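Tlr1174 protein (Synechococcus elongatus, PDB 2OZT) converts 2-succinyl-6-hydroxy-2,4-cyclohexadiene-1-carboxylate to 2-succinylbenzoate, a dehydration step on the route to phylloquinone that depends on a divalent metal cation. Local coordinates at residues Tyr10-Gln15 with Gly30-Leu35. Residues are numbered along the deposited sequence; the frame is centred on the assembly and turned at random.
Sequences YEEPLQ and GIYLRL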
ATOM      1  N   TYR A  10       0.487 -18.039   8.409  1.00 14.58           N
ATOM      2  CA  TYR A  10       1.305 -17.346   9.413  1.00 15.47           C
ATOM      3  C   TYR A  10       0.440 -16.409  10.211  1.00 16.42           C
ATOM      4  O   TYR A  10      -0.561 -15.976   9.718  1.00 15.91           O
ATOM      5  CB  TYR A  10       2.477 -16.604   8.756  1.00 16.29           C
ATOM      6  CG  TYR A  10       2.168 -15.301   8.024  1.00 15.91           C
ATOM      7  CD1 TYR A  10       1.953 -14.118   8.726  1.00 14.90           C
ATOM      8  CD2 TYR A  10       2.125 -15.261   6.634  1.00 14.90           C
ATOM      9  CE1 TYR A  10       1.729 -12.923   8.071  1.00 14.19           C
ATOM     10  CE2 TYR A  10       1.906 -14.049   5.950  1.00 14.02           C
ATOM     11  CZ  TYR A  10       1.704 -12.885   6.678  1.00 15.79           C
ATOM     12  OH  TYR A  10       1.498 -11.687   6.012  1.00 15.14           O
ATOM     13  N   GLU A  11       0.807 -16.162  11.474  1.00 19.46           N
ATOM     14  CA  GLU A  11       0.121 -15.148  12.300  1.00 23.64           C
ATOM     15  C   GLU A  11       1.217 -14.502  13.135  1.00 24.45           C
ATOM     16  O   GLU A  11       1.675 -15.098  14.120  1.00 25.86           O
ATOM     17  CB  GLU A  11      -0.985 -15.781  13.171  1.00 24.30           C
ATOM     18  CG  GLU A  11      -1.702 -14.822  14.165  1.00 28.94           C
ATOM     19  CD  GLU A  11      -3.188 -15.167  14.388  1.00 33.75           C
ATOM     20  OE1 GLU A  11      -3.545 -16.067  15.196  1.00 36.44           O
ATOM     21  OE2 GLU A  11      -4.029 -14.506  13.758  1.00 38.23           O
ATOM     22  N   GLU A  12       1.641 -13.299  12.734  1.00 24.87           N
ATOM     23  CA  GLU A  12       2.834 -12.630  13.247  1.00 25.06           C
ATOM     24  C   GLU A  12       2.478 -11.400  14.102  1.00 25.11           C
ATOM     25  O   GLU A  12       1.832 -10.472  13.637  1.00 24.23           O
ATOM     26  CB  GLU A  12       3.732 -12.229  12.066  1.00 25.62           C
ATOM     27  CG  GLU A  12       5.065 -11.647  12.447  1.00 28.11           C
ATOM     28  CD  GLU A  12       5.869 -11.187  11.258  1.00 30.82           C
ATOM     29  OE1 GLU A  12       5.803 -11.849  10.177  1.00 28.55           O
ATOM     30  OE2 GLU A  12       6.580 -10.164  11.418  1.00 29.08           O
ATOM     31  N   PRO A  13       2.873 -11.399  15.384  1.00 24.81           N
ATOM     32  CA  PRO A  13       2.617 -10.199  16.166  1.00 23.98           C
ATOM     33  C   PRO A  13       3.262  -8.936  15.567  1.00 22.43           C
ATOM     34  O   PRO A  13       4.379  -8.979  15.029  1.00 21.91           O
ATOM     35  CB  PRO A  13       3.270 -10.540  17.523  1.00 24.26           C
ATOM     36  CG  PRO A  13       3.158 -12.067  17.583  1.00 25.84           C
ATOM     37  CD  PRO A  13       3.493 -12.474  16.189  1.00 24.85           C
ATOM     38  N   LEU A  14       2.571  -7.809  15.686  1.00 21.86           N
ATOM     39  CA  LEU A  14       3.143  -6.544  15.226  1.00 21.77           C
ATOM     40  C   LEU A  14       4.260  -6.183  16.198  1.00 22.89           C
ATOM     41  O   LEU A  14       4.256  -6.662  17.351  1.00 23.47           O
ATOM     42  CB  LEU A  14       2.079  -5.451  15.159  1.00 20.92           C
ATOM     43  CG  LEU A  14       0.950  -5.646  14.118  1.00 20.64           C
ATOM     44  CD1 LEU A  14      -0.017  -4.481  14.106  1.00 22.92           C
ATOM     45  CD2 LEU A  14       1.568  -5.805  12.695  1.00 20.86           C
ATOM     46  N   GLN A  15       5.217  -5.359  15.756  1.00 22.53           N
ATOM     47  CA  GLN A  15       6.315  -4.948  16.637  1.00 23.06           C
ATOM     48  C   GLN A  15       5.790  -4.051  17.768  1.00 24.57           C
ATOM     49  O   GLN A  15       6.327  -4.053  18.879  1.00 24.67           O
ATOM     50  CB  GLN A  15       7.415  -4.236  15.848  1.00 23.55           C
ATOM     51  CG  GLN A  15       8.541  -3.728  16.740  1.00 22.54           C
ATOM     52  CD  GLN A  15       9.784  -3.302  15.979  1.00 25.81           C
ATOM     53  OE1 GLN A  15      10.843  -3.922  16.118  1.00 26.52           O
ATOM     54  NE2 GLN A  15       9.665  -2.248  15.171  1.00 27.93           N
ATOM     55  N   GLY A  30      -1.498 -14.312   7.325  1.00 13.50           N
ATOM     56  CA  GLY A  30      -1.499 -14.491   5.852  1.00 13.27           C
ATOM     57  C   GLY A  30      -1.076 -15.883   5.522  1.00 13.16           C
ATOM     58  O   GLY A  30      -1.028 -16.763   6.400  1.00 12.76           O
ATOM     59  N   ILE A  31      -0.771 -16.074   4.242  1.00 11.83           N
ATOM     60  CA  ILE A  31      -0.326 -17.370   3.733  1.00 12.01           C
ATOM     61  C   ILE A  31       0.964 -17.181   2.996  1.00 12.43           C
ATOM     62  O   ILE A  31       1.115 -16.222   2.202  1.00 12.52           O
ATOM     63  CB  ILE A  31      -1.351 -17.877   2.757  1.00 12.20           C
ATOM     64  CG1 ILE A  31      -2.635 -18.336   3.470  1.00 14.40           C
ATOM     65  CG2 ILE A  31      -0.803 -19.046   1.927  1.00 12.93           C
ATOM     66  CD1 ILE A  31      -3.817 -18.437   2.482  1.00 15.35           C
ATOM     67  N   TYR A  32       1.908 -18.090   3.253  1.00 13.33           N
ATOM     68  CA  TYR A  32       3.100 -18.208   2.375  1.00 12.84           C
ATOM     69  C   TYR A  32       2.965 -19.395   1.447  1.00 13.47           C
ATOM     70  O   TYR A  32       2.523 -20.466   1.857  1.00 13.41           O
ATOM     71  CB  TYR A  32       4.374 -18.383   3.184  1.00 14.48           C
ATOM     72  CG  TYR A  32       4.700 -17.212   4.076  1.00 16.19           C
ATOM     73  CD1 TYR A  32       4.670 -15.915   3.582  1.00 16.71           C
ATOM     74  CD2 TYR A  32       5.038 -17.396   5.412  1.00 20.39           C
ATOM     75  CE1 TYR A  32       4.948 -14.847   4.379  1.00 18.52           C
ATOM     76  CE2 TYR A  32       5.340 -16.305   6.237  1.00 22.28           C
ATOM     77  CZ  TYR A  32       5.317 -15.039   5.690  1.00 21.34           C
ATOM     78  OH  TYR A  32       5.607 -13.944   6.496  1.00 22.28           O
ATOM     79  N   LEU A  33       3.359 -19.175   0.190  1.00 13.74           N
ATOM     80  CA  LEU A  33       3.357 -20.219  -0.841  1.00 13.27           C
ATOM     81  C   LEU A  33       4.790 -20.578  -1.158  1.00 14.69           C
ATOM     82  O   LEU A  33       5.631 -19.706  -1.281  1.00 13.81           O
ATOM     83  CB  LEU A  33       2.780 -19.696  -2.155  1.00 13.87           C
ATOM     84  CG  LEU A  33       1.341 -19.185  -2.070  1.00 13.67           C
ATOM     85  CD1 LEU A  33       0.919 -18.527  -3.379  1.00 16.71           C
ATOM     86  CD2 LEU A  33       0.347 -20.251  -1.694  1.00 11.83           C
ATOM     87  N   ARG A  34       5.025 -21.889  -1.317  1.00 15.54           N
ATOM     88  CA  ARG A  34       6.345 -22.391  -1.781  1.00 15.53           C
ATOM     89  C   ARG A  34       6.134 -23.301  -2.973  1.00 15.42           C
ATOM     90  O   ARG A  34       5.436 -24.293  -2.842  1.00 16.18           O
ATOM     91  CB  ARG A  34       7.035 -23.117  -0.643  1.00 15.77           C
ATOM     92  CG  ARG A  34       8.448 -23.666  -1.046  1.00 16.53           C
ATOM     93  CD  ARG A  34       9.036 -24.463   0.095  1.00 17.99           C
ATOM     94  NE  ARG A  34      10.435 -24.918  -0.118  1.00 19.32           N
ATOM     95  CZ  ARG A  34      10.778 -26.007  -0.802  1.00 21.07           C
ATOM     96  NH1 ARG A  34       9.881 -26.761  -1.428  1.00 20.47           N
ATOM     97  NH2 ARG A  34      12.076 -26.308  -0.907  1.00 23.45           N
ATOM     98  N   LEU A  35       6.785 -22.963  -4.106  1.00 16.30           N
ATOM     99  CA  LEU A  35       6.598 -23.643  -5.393  1.00 18.11           C
ATOM    100  C   LEU A  35       7.926 -24.319  -5.713  1.00 17.60           C
ATOM    101  O   LEU A  35       8.960 -23.770  -5.433  1.00 17.18           O
ATOM    102  CB  LEU A  35       6.262 -22.613  -6.472  1.00 18.08           C
ATOM    103  CG  LEU A  35       4.780 -22.311  -6.677  1.00 18.59           C
ATOM    104  CD1 LEU A  35       4.108 -21.798  -5.380  1.00 18.25           C
ATOM    105  CD2 LEU A  35       4.586 -21.323  -7.834  1.00 20.14           C
TER
HETATM  106  O   HOH W   1       5.801 -14.297   9.436  1.00 32.35           O
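The ring of Tyr10 is held between the backbone of Gly30 and the ring of Tyr32. On one face Gly30 N sits 3.4 Å above the plane of the Tyr10 ring, over its centre. Gly30 CA covers the same ring in a CH-pi contact, 3.8 Å from the centroid. The opposite face takes Tyr32 in an offset stack, with centroids 4.4 Å apart and planes at 20°. The touch is closest where Tyr10 CD2 lies 3.3 Å from Tyr32 CZ, toward the rim of the Tyr32 ring. Although the planes are not far from parallel, the two side chains run across each other at about a right angle. Tyr10 CG stands between its own backbone N and carbonyl carbon (chi1 76°), which puts CG between Gly30 N and Tyr32 CE2. Gly30 has no side chain, and its CA comes close to Tyr10 CE2.

At the edge of the Tyr32 ring, in its plane, a water joins Tyr32 OH (3.0 Å) to Glu12 OE1 (2.6 Å), donating to the carboxylate. Glu12 also forms a salt bridge with Arg304. Tyr10 OH is hydrogen-bonded to Glu46 and Arg304. An alanine in place of Tyr10 would probably open a gap between Gly30 CA and the face of Tyr32, and leave Glu46 and Arg304 without the hydroxyl.

Two backbone hydrogen bonds join the strands: Tyr10 N to Gly30 O (2.8 Å) and Gly30 N to Tyr10 O (3.1 Å). This is an antiparallel hydrogen-bonded pair. It joins strands 3-20 and 23-36, a beta hairpin in the antiparallel sheet of the enolase-type N-terminal domain, away from the metal site in the barrel.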